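PDB 1ZSW: glyoxalase family protein from Bacillus cereus, which binds a zinc ion and belongs to the glyoxalase/bleomycin resistance/dioxygenase superfamily, though its substrate and reaction are unknown. Local coordinates for residues A[313-318]-A[323-328]. Sequence-based numbering, arbitrary orientation.
Sequences EKLDLP and DQRAEI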
ATOM      1  N   GLU A 313     -12.186   2.385  16.443  1.00 28.87           N
ATOM      2  CA  GLU A 313     -12.322   3.049  17.729  1.00 30.56           C
ATOM      3  C   GLU A 313     -11.812   2.250  18.924  1.00 33.04           C
ATOM      4  O   GLU A 313     -11.316   2.833  19.896  1.00 35.00           O
ATOM      5  CB  GLU A 313     -13.782   3.442  17.950  1.00 31.56           C
ATOM      6  CG  GLU A 313     -14.283   4.466  16.945  1.00 35.41           C
ATOM      7  CD  GLU A 313     -15.693   4.923  17.229  1.00 44.70           C
ATOM      8  OE1 GLU A 313     -16.259   4.508  18.272  1.00 44.73           O
ATOM      9  OE2 GLU A 313     -16.230   5.689  16.402  1.00 43.22           O
ATOM     10  N   LYS A 314     -11.942   0.929  18.867  1.00 32.62           N
ATOM     11  CA  LYS A 314     -11.398   0.097  19.932  1.00 34.00           C
ATOM     12  C   LYS A 314     -10.457  -0.954  19.383  1.00 33.10           C
ATOM     13  O   LYS A 314     -10.266  -1.051  18.168  1.00 30.74           O
ATOM     14  CB  LYS A 314     -12.503  -0.523  20.794  1.00 36.59           C
ATOM     15  CG  LYS A 314     -13.524  -1.363  20.057  1.00 42.79           C
ATOM     16  CD  LYS A 314     -14.819  -1.444  20.878  1.00 49.67           C
ATOM     17  CE  LYS A 314     -15.588  -2.751  20.632  1.00 53.25           C
ATOM     18  NZ  LYS A 314     -15.942  -2.989  19.186  1.00 58.50           N
ATOM     19  N   LEU A 315      -9.858  -1.724  20.288  1.00 31.10           N
ATOM     20  CA  LEU A 315      -8.878  -2.734  19.913  1.00 30.19           C
ATOM     21  C   LEU A 315      -9.572  -3.959  19.387  1.00 32.28           C
ATOM     22  O   LEU A 315     -10.214  -4.684  20.159  1.00 31.04           O
ATOM     23  CB  LEU A 315      -8.003  -3.108  21.099  1.00 31.79           C
ATOM     24  CG  LEU A 315      -6.901  -4.135  20.826  1.00 33.83           C
ATOM     25  CD1 LEU A 315      -5.827  -3.543  19.902  1.00 30.61           C
ATOM     26  CD2 LEU A 315      -6.282  -4.586  22.133  1.00 35.94           C
ATOM     27  N   ASP A 316      -9.467  -4.165  18.076  1.00 29.85           N
ATOM     28  CA  ASP A 316     -10.106  -5.289  17.411  1.00 32.18           C
ATOM     29  C   ASP A 316      -9.140  -6.440  17.278  1.00 32.07           C
ATOM     30  O   ASP A 316      -7.947  -6.245  17.036  1.00 32.50           O
ATOM     31  CB  ASP A 316     -10.625  -4.883  16.035  1.00 32.28           C
ATOM     32  CG  ASP A 316     -11.805  -3.910  16.121  1.00 41.85           C
ATOM     33  OD1 ASP A 316     -12.543  -3.928  17.143  1.00 47.90           O
ATOM     34  OD2 ASP A 316     -11.997  -3.127  15.164  1.00 40.37           O
ATOM     35  N   LEU A 317      -9.661  -7.649  17.448  1.00 31.43           N
ATOM     36  CA  LEU A 317      -8.841  -8.847  17.361  1.00 31.13           C
ATOM     37  C   LEU A 317      -9.511  -9.850  16.453  1.00 32.52           C
ATOM     38  O   LEU A 317     -10.745  -9.903  16.384  1.00 31.27           O
ATOM     39  CB  LEU A 317      -8.617  -9.463  18.740  1.00 32.36           C
ATOM     40  CG  LEU A 317      -7.865  -8.612  19.757  1.00 30.90           C
ATOM     41  CD1 LEU A 317      -7.979  -9.226  21.131  1.00 34.52           C
ATOM     42  CD2 LEU A 317      -6.397  -8.391  19.328  1.00 34.02           C
ATOM     43  N   PRO A 318      -8.697 -10.644  15.743  1.00 33.54           N
ATOM     44  CA  PRO A 318      -9.220 -11.753  14.960  1.00 34.49           C
ATOM     45  C   PRO A 318      -9.763 -12.766  15.984  1.00 34.19           C
ATOM     46  O   PRO A 318      -9.259 -12.802  17.104  1.00 33.04           O
ATOM     47  CB  PRO A 318      -7.973 -12.288  14.235  1.00 35.11           C
ATOM     48  CG  PRO A 318      -6.806 -11.851  15.094  1.00 36.24           C
ATOM     49  CD  PRO A 318      -7.221 -10.538  15.682  1.00 34.42           C
ATOM     50  N   ASP A 323      -9.253 -15.202  23.022  1.00 49.49           N
ATOM     51  CA  ASP A 323      -8.914 -16.014  24.195  1.00 51.70           C
ATOM     52  C   ASP A 323      -7.803 -15.364  25.009  1.00 51.89           C
ATOM     53  O   ASP A 323      -7.686 -15.597  26.209  1.00 52.49           O
ATOM     54  CB  ASP A 323      -8.492 -17.426  23.784  1.00 51.72           C
ATOM     55  CG  ASP A 323      -9.669 -18.376  23.665  1.00 53.58           C
ATOM     56  OD1 ASP A 323     -10.579 -18.319  24.524  1.00 55.03           O
ATOM     57  OD2 ASP A 323      -9.670 -19.188  22.714  1.00 52.13           O
ATOM     58  N   GLN A 324      -7.018 -14.530  24.336  1.00 52.43           N
ATOM     59  CA  GLN A 324      -5.847 -13.875  24.917  1.00 52.05           C
ATOM     60  C   GLN A 324      -6.044 -12.366  25.069  1.00 51.67           C
ATOM     61  O   GLN A 324      -5.076 -11.646  25.312  1.00 51.26           O
ATOM     62  CB  GLN A 324      -4.618 -14.110  24.029  1.00 51.65           C
ATOM     63  CG  GLN A 324      -4.260 -15.564  23.761  1.00 53.70           C
ATOM     64  CD  GLN A 324      -3.325 -15.731  22.573  1.00 54.04           C
ATOM     65  OE1 GLN A 324      -3.599 -16.521  21.667  1.00 59.92           O
ATOM     66  NE2 GLN A 324      -2.217 -14.986  22.568  1.00 56.58           N
ATOM     67  N   ARG A 325      -7.279 -11.882  24.918  1.00 51.35           N
ATOM     68  CA  ARG A 325      -7.525 -10.431  24.964  1.00 49.70           C
ATOM     69  C   ARG A 325      -6.962  -9.818  26.241  1.00 50.88           C
ATOM     70  O   ARG A 325      -6.249  -8.815  26.179  1.00 50.96           O
ATOM     71  CB  ARG A 325      -9.011 -10.072  24.793  1.00 49.42           C
ATOM     72  CG  ARG A 325      -9.256  -8.561  24.743  1.00 46.49           C
ATOM     73  CD  ARG A 325     -10.696  -8.205  24.421  1.00 45.05           C
ATOM     74  NE  ARG A 325     -11.033  -8.315  22.995  1.00 39.71           N
ATOM     75  CZ  ARG A 325     -10.796  -7.365  22.081  1.00 36.59           C
ATOM     76  NH1 ARG A 325     -10.228  -6.234  22.444  1.00 30.24           N
ATOM     77  NH2 ARG A 325     -11.166  -7.536  20.811  1.00 32.74           N
ATOM     78  N   ALA A 326      -7.259 -10.440  27.386  1.00 51.17           N
ATOM     79  CA  ALA A 326      -6.815  -9.929  28.693  1.00 51.02           C
ATOM     80  C   ALA A 326      -5.304  -9.745  28.743  1.00 51.09           C
ATOM     81  O   ALA A 326      -4.817  -8.709  29.197  1.00 50.98           O
ATOM     82  CB  ALA A 326      -7.279 -10.850  29.822  1.00 50.96           C
ATOM     83  N   GLU A 327      -4.581 -10.757  28.263  1.00 51.26           N
ATOM     84  CA  GLU A 327      -3.126 -10.725  28.173  1.00 52.09           C
ATOM     85  C   GLU A 327      -2.667  -9.662  27.180  1.00 50.72           C
ATOM     86  O   GLU A 327      -1.799  -8.845  27.500  1.00 50.51           O
ATOM     87  CB  GLU A 327      -2.579 -12.106  27.769  1.00 53.03           C
ATOM     88  CG  GLU A 327      -1.107 -12.134  27.299  1.00 59.59           C
ATOM     89  CD  GLU A 327      -0.087 -12.036  28.442  1.00 67.98           C
ATOM     90  OE1 GLU A 327      -0.494 -11.887  29.621  1.00 70.79           O
ATOM     91  OE2 GLU A 327       1.134 -12.111  28.153  1.00 70.83           O
ATOM     92  N   ILE A 328      -3.244  -9.691  25.975  1.00 49.28           N
ATOM     93  CA  ILE A 328      -2.877  -8.762  24.899  1.00 46.91           C
ATOM     94  C   ILE A 328      -3.088  -7.308  25.346  1.00 47.39           C
ATOM     95  O   ILE A 328      -2.179  -6.471  25.224  1.00 47.03           O
ATOM     96  CB  ILE A 328      -3.648  -9.098  23.579  1.00 47.50           C
ATOM     97  CG1 ILE A 328      -3.151 -10.431  23.003  1.00 45.27           C
ATOM     98  CG2 ILE A 328      -3.502  -7.988  22.527  1.00 44.42           C
ATOM     99  CD1 ILE A 328      -4.063 -11.047  21.934  1.00 46.31           C
TER
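Arg-325 reaches from the first turn of its helix to Leu-315 and Leu-317, and its path is a worked example of how one long side chain can serve apolar and polar partners in succession. Arg-325 CB and CG both lie beside the same methyl, CD1 of Leu-317, each 3.9 Å from it. CG is anti to the backbone N (chi1 -176°), which leads the chain away from the helix axis, and the bend at chi3 then turns the head group beneath that leucine, its far end coming to lie against 313-318. Arg-325 NE passes 3.7 Å from Leu-317 CD1 and forms a salt bridge with Glu-322. At CZ the methyl sits squarely over one guanidinium face, with Leu-317 CD1 3.5 Å from Arg-325 CZ.

The segment 313-318 lies in the irregular loop between strand 292-300, the last strand of the chain in this two-domain vicinal oxygen chelate (VOC) fold, and helix 325-330. Here the chain doubles back and enters that short helix, well away from the zinc site. The loop also lies against strand 55-62, where Asp-316 makes backbone hydrogen bonds with Met-59.

The tip of Arg-325 closes end-on upon a single acceptor. Arg-325 NH1 donates to Leu-315 O at 2.8 Å with an N-H...O angle of 156°, while Arg-325 NH2 makes the longer, more bent bond to Leu-315 O at 3.1 Å and 137°. Since this oxygen lies almost in the guanidinium plane, the two bonds help fix the rotation of the head group. NH1 has a second, charged partner in Glu-329, and the two glutamates probably offset much of the arginine's charge. Alongside, Ile-328 CG2 meets Leu-317 CD2 at 4.3 Å and also approaches CD2 of Leu-315, while Val-61 of strand 55-62 touches both Leu-317 and Ile-328.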